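Local structure of Dye type peroxidase A (Streptomyces lividans 1326, 6GZW) at residues Leu117-Gln129 / Ala152-Arg164. The protein is a haem-containing peroxidase of the dye-decolourising family, which probably uses hydrogen peroxide to oxidise dyes and other substrates. Sequence-based numbering, arbitrary orientation.
Sequences LDKNRSNGDLWVQ and AARVRWQMNGFNR
K119 offers its carbonyl O to R156 NH2 at 3.0 Å, the donor tilted from the carbonyl plane, while S122 N reaches the same oxygen from the other side of that plane. The short 3-10 turn that places this oxygen is held at its start by an Asx turn, D118 OD1 taking N120 N. R121 then lays its backbone over one face of the W157 indole, with R121 C 3.3 Å from W157 CD1; on that same face M159 CE touches R121 O. The bent R121 side chain brings its guanidinium beside strand 153-162, where one water accepts from both R121 NH2 (2.9 Å) and Q158 N. S122 O receives R156 NE at 2.9 Å almost end-on (C=O...N 161°). R156 gets there with CG anti to the backbone N (chi1 -178°) and an extended chain, and its NH1 turns to a salt bridge with D36 on strand 29-37. N123 O takes W157 NE1 at 2.9 Å, slightly off the ring plane. Cutting W157 back to alanine is likely to leave N123 O without this donor and to open a gap beneath the R121 backbone. G124 follows, its CA 3.5 Å from R156 CD; with its positive phi, a side chain would press against the preceding carbonyl O and crowd R156 CD. W127, on strand 126-132 and stacked on F358, meets W157 CH2 with its CD1 at 4.0 Å, the planes inclined at 48°. R156 and W157 form a classic beta bulge opposite A34, so these neighbours both point at the loop. Three side-chain donors thus grip three loop carbonyls, tying the approach to strand 126-132 to strand 153-162, outermost in this chain's ferredoxin-like sheet and next to the second subunit, across intervening strand 29-37; this is consistent with a firmly held junction, its arginine charge probably balanced by D36.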
ATOM      1  N   LEU A 117     -22.368   3.111  -8.458  1.00 16.20           N
ATOM      2  CA  LEU A 117     -21.984   2.171  -7.431  1.00 15.88           C
ATOM      3  C   LEU A 117     -21.908   0.738  -7.916  1.00 15.82           C
ATOM      4  O   LEU A 117     -22.797   0.271  -8.627  1.00 16.77           O
ATOM      5  CB  LEU A 117     -22.943   2.255  -6.236  1.00 15.25           C
ATOM      6  CG  LEU A 117     -23.135   3.638  -5.599  1.00 16.16           C
ATOM      7  CD1 LEU A 117     -24.109   3.519  -4.434  1.00 16.15           C
ATOM      8  CD2 LEU A 117     -21.806   4.248  -5.156  1.00 15.67           C
ATOM      9  N   ASP A 118     -20.858   0.046  -7.482  1.00 15.84           N
ATOM     10  CA  ASP A 118     -20.739  -1.397  -7.614  1.00 17.29           C
ATOM     11  C   ASP A 118     -21.489  -2.027  -6.433  1.00 17.10           C
ATOM     12  O   ASP A 118     -21.028  -1.962  -5.277  1.00 15.78           O
ATOM     13  CB  ASP A 118     -19.271  -1.820  -7.601  1.00 17.99           C
ATOM     14  CG  ASP A 118     -19.086  -3.312  -7.862  1.00 19.27           C
ATOM     15  OD1 ASP A 118     -20.032  -4.087  -7.609  1.00 20.40           O
ATOM     16  OD2 ASP A 118     -17.998  -3.699  -8.346  1.00 20.94           O
ATOM     17  N   LYS A 119     -22.663  -2.605  -6.712  1.00 17.41           N
ATOM     18  CA  LYS A 119     -23.456  -3.241  -5.646  1.00 18.32           C
ATOM     19  C   LYS A 119     -22.663  -4.319  -4.875  1.00 18.43           C
ATOM     20  O   LYS A 119     -22.793  -4.436  -3.649  1.00 19.34           O
ATOM     21  CB  LYS A 119     -24.765  -3.831  -6.185  1.00 19.37           C
ATOM     22  CG  LYS A 119     -25.753  -2.776  -6.647  0.50 19.56           C
ATOM     23  CD  LYS A 119     -27.047  -3.428  -7.097  0.50 19.53           C
ATOM     24  CE  LYS A 119     -27.989  -2.436  -7.745  0.50 20.38           C
ATOM     25  NZ  LYS A 119     -29.212  -3.133  -8.221  0.50 20.57           N
ATOM     26  N   ASN A 120     -21.807  -5.041  -5.581  1.00 18.93           N
ATOM     27  CA  ASN A 120     -21.030  -6.120  -4.978  1.00 18.83           C
ATOM     28  C   ASN A 120     -19.888  -5.696  -4.079  1.00 18.82           C
ATOM     29  O   ASN A 120     -19.426  -6.497  -3.272  1.00 18.14           O
ATOM     30  CB  ASN A 120     -20.488  -7.058  -6.071  1.00 21.22           C
ATOM     31  CG  ASN A 120     -21.600  -7.768  -6.802  1.00 23.30           C
ATOM     32  OD1 ASN A 120     -22.565  -8.209  -6.181  1.00 27.39           O
ATOM     33  ND2 ASN A 120     -21.503  -7.829  -8.124  1.00 26.50           N
ATOM     34  N   ARG A 121     -19.430  -4.451  -4.229  1.00 16.39           N
ATOM     35  CA  ARG A 121     -18.389  -3.872  -3.400  1.00 16.96           C
ATOM     36  C   ARG A 121     -18.962  -2.766  -2.522  1.00 14.52           C
ATOM     37  O   ARG A 121     -18.229  -1.903  -2.035  1.00 14.07           O
ATOM     38  CB  ARG A 121     -17.254  -3.344  -4.306  1.00 18.22           C
ATOM     39  CG  ARG A 121     -16.660  -4.396  -5.256  1.00 21.32           C
ATOM     40  CD  ARG A 121     -15.386  -3.862  -5.910  1.00 23.40           C
ATOM     41  NE  ARG A 121     -14.298  -4.125  -4.984  1.00 26.27           N
ATOM     42  CZ  ARG A 121     -13.140  -3.472  -4.885  1.00 25.98           C
ATOM     43  NH1 ARG A 121     -12.812  -2.453  -5.681  1.00 25.52           N
ATOM     44  NH2 ARG A 121     -12.275  -3.896  -3.974  1.00 25.50           N
ATOM     45  N   SER A 122     -20.276  -2.825  -2.294  1.00 14.22           N
ATOM     46  CA  SER A 122     -20.989  -1.864  -1.452  1.00 14.05           C
ATOM     47  C   SER A 122     -21.711  -2.599  -0.321  1.00 13.77           C
ATOM     48  O   SER A 122     -21.997  -3.791  -0.442  1.00 13.39           O
ATOM     49  CB  SER A 122     -21.995  -1.077  -2.289  1.00 13.70           C
ATOM     50  OG  SER A 122     -21.310  -0.268  -3.258  1.00 12.92           O
ATOM     51  N   ASN A 123     -21.986  -1.867   0.758  1.00 13.84           N
ATOM     52  CA  ASN A 123     -22.839  -2.358   1.870  1.00 14.53           C
ATOM     53  C   ASN A 123     -22.223  -3.578   2.535  1.00 14.02           C
ATOM     54  O   ASN A 123     -21.005  -3.674   2.601  1.00 11.96           O
ATOM     55  CB  ASN A 123     -24.273  -2.569   1.354  1.00 15.46           C
ATOM     56  CG  ASN A 123     -24.762  -1.373   0.575  1.00 16.90           C
ATOM     57  OD1 ASN A 123     -25.086  -1.454  -0.634  1.00 20.24           O
ATOM     58  ND2 ASN A 123     -24.757  -0.236   1.236  1.00 16.21           N
ATOM     59  N   GLY A 124     -23.047  -4.492   3.055  1.00 13.75           N
ATOM     60  CA  GLY A 124     -22.544  -5.640   3.813  1.00 13.45           C
ATOM     61  C   GLY A 124     -23.157  -5.704   5.181  1.00 13.99           C
ATOM     62  O   GLY A 124     -23.572  -4.691   5.732  1.00 14.77           O
ATOM     63  N   ASP A 125     -23.197  -6.916   5.747  1.00 14.13           N
ATOM     64  CA  ASP A 125     -23.694  -7.066   7.120  1.00 14.05           C
ATOM     65  C   ASP A 125     -22.790  -6.423   8.154  1.00 13.56           C
ATOM     66  O   ASP A 125     -23.296  -5.816   9.130  1.00 14.64           O
ATOM     67  CB  ASP A 125     -23.873  -8.546   7.488  1.00 14.59           C
ATOM     68  CG  ASP A 125     -24.957  -9.273   6.653  1.00 14.98           C
ATOM     69  OD1 ASP A 125     -25.941  -8.625   6.175  1.00 15.23           O
ATOM     70  OD2 ASP A 125     -24.791 -10.522   6.472  1.00 14.90           O
ATOM     71  N   LEU A 126     -21.465  -6.560   7.970  1.00 12.54           N
ATOM     72  CA  LEU A 126     -20.477  -6.152   8.962  1.00 13.00           C
ATOM     73  C   LEU A 126     -19.338  -5.411   8.288  1.00 13.43           C
ATOM     74  O   LEU A 126     -18.936  -5.791   7.183  1.00 13.89           O
ATOM     75  CB  LEU A 126     -19.895  -7.366   9.680  1.00 13.31           C
ATOM     76  CG  LEU A 126     -20.861  -8.136  10.580  1.00 13.69           C
ATOM     77  CD1 LEU A 126     -20.285  -9.498  10.902  1.00 14.10           C
ATOM     78  CD2 LEU A 126     -21.171  -7.343  11.848  1.00 14.70           C
ATOM     79  N   TRP A 127     -18.798  -4.408   8.960  1.00 12.91           N
ATOM     80  CA  TRP A 127     -17.649  -3.656   8.424  1.00 12.15           C
ATOM     81  C   TRP A 127     -16.541  -3.621   9.447  1.00 12.12           C
ATOM     82  O   TRP A 127     -16.793  -3.472  10.632  1.00 11.94           O
ATOM     83  CB  TRP A 127     -18.126  -2.248   8.109  1.00 12.11           C
ATOM     84  CG  TRP A 127     -17.109  -1.268   7.597  1.00 11.99           C
ATOM     85  CD1 TRP A 127     -16.556  -1.201   6.330  1.00 12.19           C
ATOM     86  CD2 TRP A 127     -16.550  -0.180   8.339  1.00 12.43           C
ATOM     87  NE1 TRP A 127     -15.716  -0.123   6.257  1.00 12.45           N
ATOM     88  CE2 TRP A 127     -15.691   0.524   7.466  1.00 12.16           C
ATOM     89  CE3 TRP A 127     -16.720   0.293   9.654  1.00 12.36           C
ATOM     90  CZ2 TRP A 127     -14.985   1.677   7.872  1.00 12.91           C
ATOM     91  CZ3 TRP A 127     -16.000   1.432  10.069  1.00 12.58           C
ATOM     92  CH2 TRP A 127     -15.163   2.123   9.175  1.00 12.09           C
ATOM     93  N   VAL A 128     -15.290  -3.788   8.990  1.00 11.70           N
ATOM     94  CA  VAL A 128     -14.138  -3.579   9.846  1.00 11.25           C
ATOM     95  C   VAL A 128     -13.175  -2.628   9.168  1.00 12.16           C
ATOM     96  O   VAL A 128     -12.898  -2.779   7.959  1.00 10.83           O
ATOM     97  CB  VAL A 128     -13.391  -4.907  10.147  1.00 11.64           C
ATOM     98  CG1 VAL A 128     -12.314  -4.659  11.196  1.00 11.98           C
ATOM     99  CG2 VAL A 128     -14.375  -5.969  10.599  1.00 11.78           C
ATOM    100  N   GLN A 129     -12.672  -1.659   9.944  1.00 11.69           N
ATOM    101  CA  GLN A 129     -11.629  -0.741   9.491  1.00 11.75           C
ATOM    102  C   GLN A 129     -10.347  -1.037  10.239  1.00 11.34           C
ATOM    103  O   GLN A 129     -10.293  -0.992  11.473  1.00 11.32           O
ATOM    104  CB  GLN A 129     -12.051   0.709   9.745  1.00 11.78           C
ATOM    105  CG  GLN A 129     -10.986   1.766   9.430  1.00 12.01           C
ATOM    106  CD  GLN A 129     -11.437   3.141   9.854  1.00 12.92           C
ATOM    107  OE1 GLN A 129     -11.579   3.420  11.060  1.00 12.87           O
ATOM    108  NE2 GLN A 129     -11.683   4.002   8.888  1.00 11.97           N
ATOM    109  N   ALA A 152     -18.552 -18.399  10.127  1.00 21.12           N
ATOM    110  CA  ALA A 152     -19.627 -17.459  10.463  1.00 19.78           C
ATOM    111  C   ALA A 152     -19.882 -16.392   9.402  1.00 18.49           C
ATOM    112  O   ALA A 152     -20.992 -15.892   9.315  1.00 17.47           O
ATOM    113  CB  ALA A 152     -19.355 -16.796  11.802  1.00 18.93           C
ATOM    114  N   ALA A 153     -18.865 -16.018   8.630  1.00 17.04           N
ATOM    115  CA  ALA A 153     -19.026 -14.939   7.659  1.00 16.46           C
ATOM    116  C   ALA A 153     -18.024 -15.079   6.528  1.00 15.05           C
ATOM    117  O   ALA A 153     -17.025 -15.792   6.687  1.00 17.27           O
ATOM    118  CB  ALA A 153     -18.871 -13.595   8.343  1.00 15.80           C
ATOM    119  N   ARG A 154     -18.361 -14.491   5.380  1.00 15.19           N
ATOM    120  CA  ARG A 154     -17.489 -14.478   4.195  1.00 14.80           C
ATOM    121  C   ARG A 154     -17.121 -13.023   3.925  1.00 14.06           C
ATOM    122  O   ARG A 154     -17.902 -12.110   4.253  1.00 13.04           O
ATOM    123  CB  ARG A 154     -18.162 -15.098   2.936  1.00 15.27           C
ATOM    124  CG  ARG A 154     -19.371 -14.348   2.375  1.00 16.23           C
ATOM    125  CD  ARG A 154     -19.951 -14.945   1.105  1.00 17.89           C
ATOM    126  NE  ARG A 154     -18.940 -14.922   0.042  1.00 18.26           N
ATOM    127  CZ  ARG A 154     -18.710 -13.928  -0.826  1.00 19.22           C
ATOM    128  NH1 ARG A 154     -19.435 -12.812  -0.852  1.00 20.61           N
ATOM    129  NH2 ARG A 154     -17.706 -14.053  -1.693  1.00 19.61           N
ATOM    130  N   VAL A 155     -15.943 -12.811   3.338  1.00 13.92           N
ATOM    131  CA  VAL A 155     -15.544 -11.495   2.842  1.00 13.28           C
ATOM    132  C   VAL A 155     -16.437 -11.136   1.674  1.00 12.87           C
ATOM    133  O   VAL A 155     -16.485 -11.841   0.649  1.00 13.87           O
ATOM    134  CB  VAL A 155     -14.067 -11.481   2.411  1.00 13.36           C
ATOM    135  CG1 VAL A 155     -13.679 -10.160   1.750  1.00 13.26           C
ATOM    136  CG2 VAL A 155     -13.182 -11.758   3.607  1.00 14.12           C
ATOM    137  N   ARG A 156     -17.159 -10.036   1.840  1.00 11.66           N
ATOM    138  CA  ARG A 156     -17.980  -9.479   0.774  1.00 12.38           C
ATOM    139  C   ARG A 156     -17.134  -8.587  -0.146  1.00 11.76           C
ATOM    140  O   ARG A 156     -17.203  -8.688  -1.360  1.00 12.01           O
ATOM    141  CB  ARG A 156     -19.140  -8.671   1.385  1.00 13.16           C
ATOM    142  CG  ARG A 156     -20.081  -8.078   0.357  1.00 14.51           C
ATOM    143  CD  ARG A 156     -21.154  -7.200   0.993  1.00 14.46           C
ATOM    144  NE  ARG A 156     -21.956  -6.620  -0.075  1.00 16.16           N
ATOM    145  CZ  ARG A 156     -22.910  -7.245  -0.749  1.00 16.65           C
ATOM    146  NH1 ARG A 156     -23.285  -8.477  -0.406  1.00 17.06           N
ATOM    147  NH2 ARG A 156     -23.504  -6.628  -1.757  1.00 18.07           N
ATOM    148  N   TRP A 157     -16.367  -7.701   0.460  1.00 11.40           N
ATOM    149  CA  TRP A 157     -15.465  -6.805  -0.281  1.00 10.68           C
ATOM    150  C   TRP A 157     -14.328  -6.337   0.607  1.00 10.57           C
ATOM    151  O   TRP A 157     -14.409  -6.387   1.829  1.00 10.27           O
ATOM    152  CB  TRP A 157     -16.184  -5.612  -0.936  1.00 10.91           C
ATOM    153  CG  TRP A 157     -16.952  -4.684  -0.056  1.00 11.06           C
ATOM    154  CD1 TRP A 157     -18.284  -4.677   0.126  1.00 12.25           C
ATOM    155  CD2 TRP A 157     -16.434  -3.583   0.719  1.00 11.49           C
ATOM    156  NE1 TRP A 157     -18.651  -3.651   0.975  1.00 12.23           N
ATOM    157  CE2 TRP A 157     -17.530  -2.959   1.348  1.00 11.94           C
ATOM    158  CE3 TRP A 157     -15.161  -3.065   0.941  1.00 11.14           C
ATOM    159  CZ2 TRP A 157     -17.381  -1.866   2.195  1.00 12.15           C
ATOM    160  CZ3 TRP A 157     -15.009  -1.982   1.777  1.00 11.54           C
ATOM    161  CH2 TRP A 157     -16.123  -1.394   2.404  1.00 11.96           C
ATOM    162  N   GLN A 158     -13.237  -5.936  -0.019  1.00  9.72           N
ATOM    163  CA  GLN A 158     -12.074  -5.481   0.743  1.00 10.31           C
ATOM    164  C   GLN A 158     -11.272  -4.525  -0.102  1.00 10.59           C
ATOM    165  O   GLN A 158     -11.060  -4.783  -1.326  1.00 10.43           O
ATOM    166  CB  GLN A 158     -11.228  -6.667   1.213  1.00 11.40           C
ATOM    167  CG  GLN A 158     -10.147  -6.306   2.246  1.00 12.16           C
ATOM    168  CD  GLN A 158      -8.822  -5.968   1.610  1.00 12.70           C
ATOM    169  OE1 GLN A 158      -8.275  -6.780   0.897  1.00 12.57           O
ATOM    170  NE2 GLN A 158      -8.275  -4.802   1.920  1.00 13.52           N
ATOM    171  N   MET A 159     -10.915  -3.392   0.513  1.00 10.08           N
ATOM    172  CA  MET A 159     -10.171  -2.295  -0.157  1.00  9.84           C
ATOM    173  C   MET A 159      -8.917  -1.937   0.638  1.00 10.07           C
ATOM    174  O   MET A 159      -8.954  -1.828   1.867  1.00 10.18           O
ATOM    175  CB  MET A 159     -11.081  -1.059  -0.332  1.00  9.88           C
ATOM    176  CG  MET A 159     -12.295  -1.355  -1.185  1.00 10.26           C
ATOM    177  SD  MET A 159     -13.434   0.030  -1.291  1.00 11.99           S
ATOM    178  CE  MET A 159     -14.843  -0.866  -1.927  1.00 12.25           C
ATOM    179  N   ASN A 160      -7.817  -1.658  -0.065  1.00  9.62           N
ATOM    180  CA  ASN A 160      -6.597  -1.170   0.538  1.00 10.68           C
ATOM    181  C   ASN A 160      -6.462   0.326   0.353  1.00 10.19           C
ATOM    182  O   ASN A 160      -6.803   0.850  -0.696  1.00 10.81           O
ATOM    183  CB  ASN A 160      -5.369  -1.746  -0.155  1.00 11.26           C
ATOM    184  CG  ASN A 160      -5.282  -3.254  -0.065  1.00 12.95           C
ATOM    185  OD1 ASN A 160      -5.769  -3.881   0.908  1.00 13.03           O
ATOM    186  ND2 ASN A 160      -4.620  -3.859  -1.087  1.00 14.24           N
ATOM    187  N   GLY A 161      -5.880   0.980   1.354  1.00  9.95           N
ATOM    188  CA  GLY A 161      -5.596   2.401   1.281  1.00 10.21           C
ATOM    189  C   GLY A 161      -4.258   2.772   1.896  1.00  9.61           C
ATOM    190  O   GLY A 161      -3.584   1.952   2.524  1.00  9.10           O
ATOM    191  N   PHE A 162      -3.871   4.017   1.664  1.00  9.32           N
ATOM    192  CA  PHE A 162      -2.647   4.557   2.170  1.00  9.52           C
ATOM    193  C   PHE A 162      -2.760   6.066   2.396  1.00  9.65           C
ATOM    194  O   PHE A 162      -3.626   6.763   1.821  1.00 10.41           O
ATOM    195  CB  PHE A 162      -1.469   4.250   1.255  1.00  9.72           C
ATOM    196  CG  PHE A 162      -1.667   4.703  -0.164  1.00  9.95           C
ATOM    197  CD1 PHE A 162      -1.382   6.001  -0.533  1.00 10.57           C
ATOM    198  CD2 PHE A 162      -2.184   3.826  -1.138  1.00 10.30           C
ATOM    199  CE1 PHE A 162      -1.566   6.428  -1.826  1.00 10.28           C
ATOM    200  CE2 PHE A 162      -2.369   4.257  -2.455  1.00 10.18           C
ATOM    201  CZ  PHE A 162      -2.078   5.575  -2.787  1.00 10.67           C
ATOM    202  N   ASN A 163      -1.835   6.547   3.223  1.00  9.25           N
ATOM    203  CA  ASN A 163      -1.665   7.978   3.473  1.00  9.43           C
ATOM    204  C   ASN A 163      -0.171   8.254   3.643  1.00  9.55           C
ATOM    205  O   ASN A 163       0.689   7.338   3.601  1.00  9.40           O
ATOM    206  CB  ASN A 163      -2.415   8.410   4.750  1.00  9.59           C
ATOM    207  CG  ASN A 163      -3.915   8.509   4.581  1.00 10.35           C
ATOM    208  OD1 ASN A 163      -4.408   9.213   3.695  1.00 11.27           O
ATOM    209  ND2 ASN A 163      -4.662   7.803   5.445  1.00 10.28           N
ATOM    210  N   ARG A 164       0.144   9.525   3.840  1.00 10.10           N
ATOM    211  CA  ARG A 164       1.467   9.934   4.236  1.00 10.44           C
ATOM    212  C   ARG A 164       1.988   9.154   5.464  1.00 10.56           C
ATOM    213  O   ARG A 164       1.231   8.872   6.397  1.00 11.30           O
ATOM    214  CB  ARG A 164       1.435  11.445   4.550  1.00 11.13           C
ATOM    215  CG  ARG A 164       2.735  11.997   5.085  1.00 11.72           C
ATOM    216  CD  ARG A 164       2.606  13.490   5.321  1.00 11.91           C
ATOM    217  NE  ARG A 164       2.405  14.234   4.083  1.00 12.44           N
ATOM    218  CZ  ARG A 164       1.902  15.459   4.003  1.00 12.19           C
ATOM    219  NH1 ARG A 164       1.593  16.113   5.111  1.00 13.46           N
ATOM    220  NH2 ARG A 164       1.723  16.031   2.811  1.00 12.42           N
TER
HETATM  221  O   HOH W   1     -13.460  -6.336  -3.023  1.00 18.30           O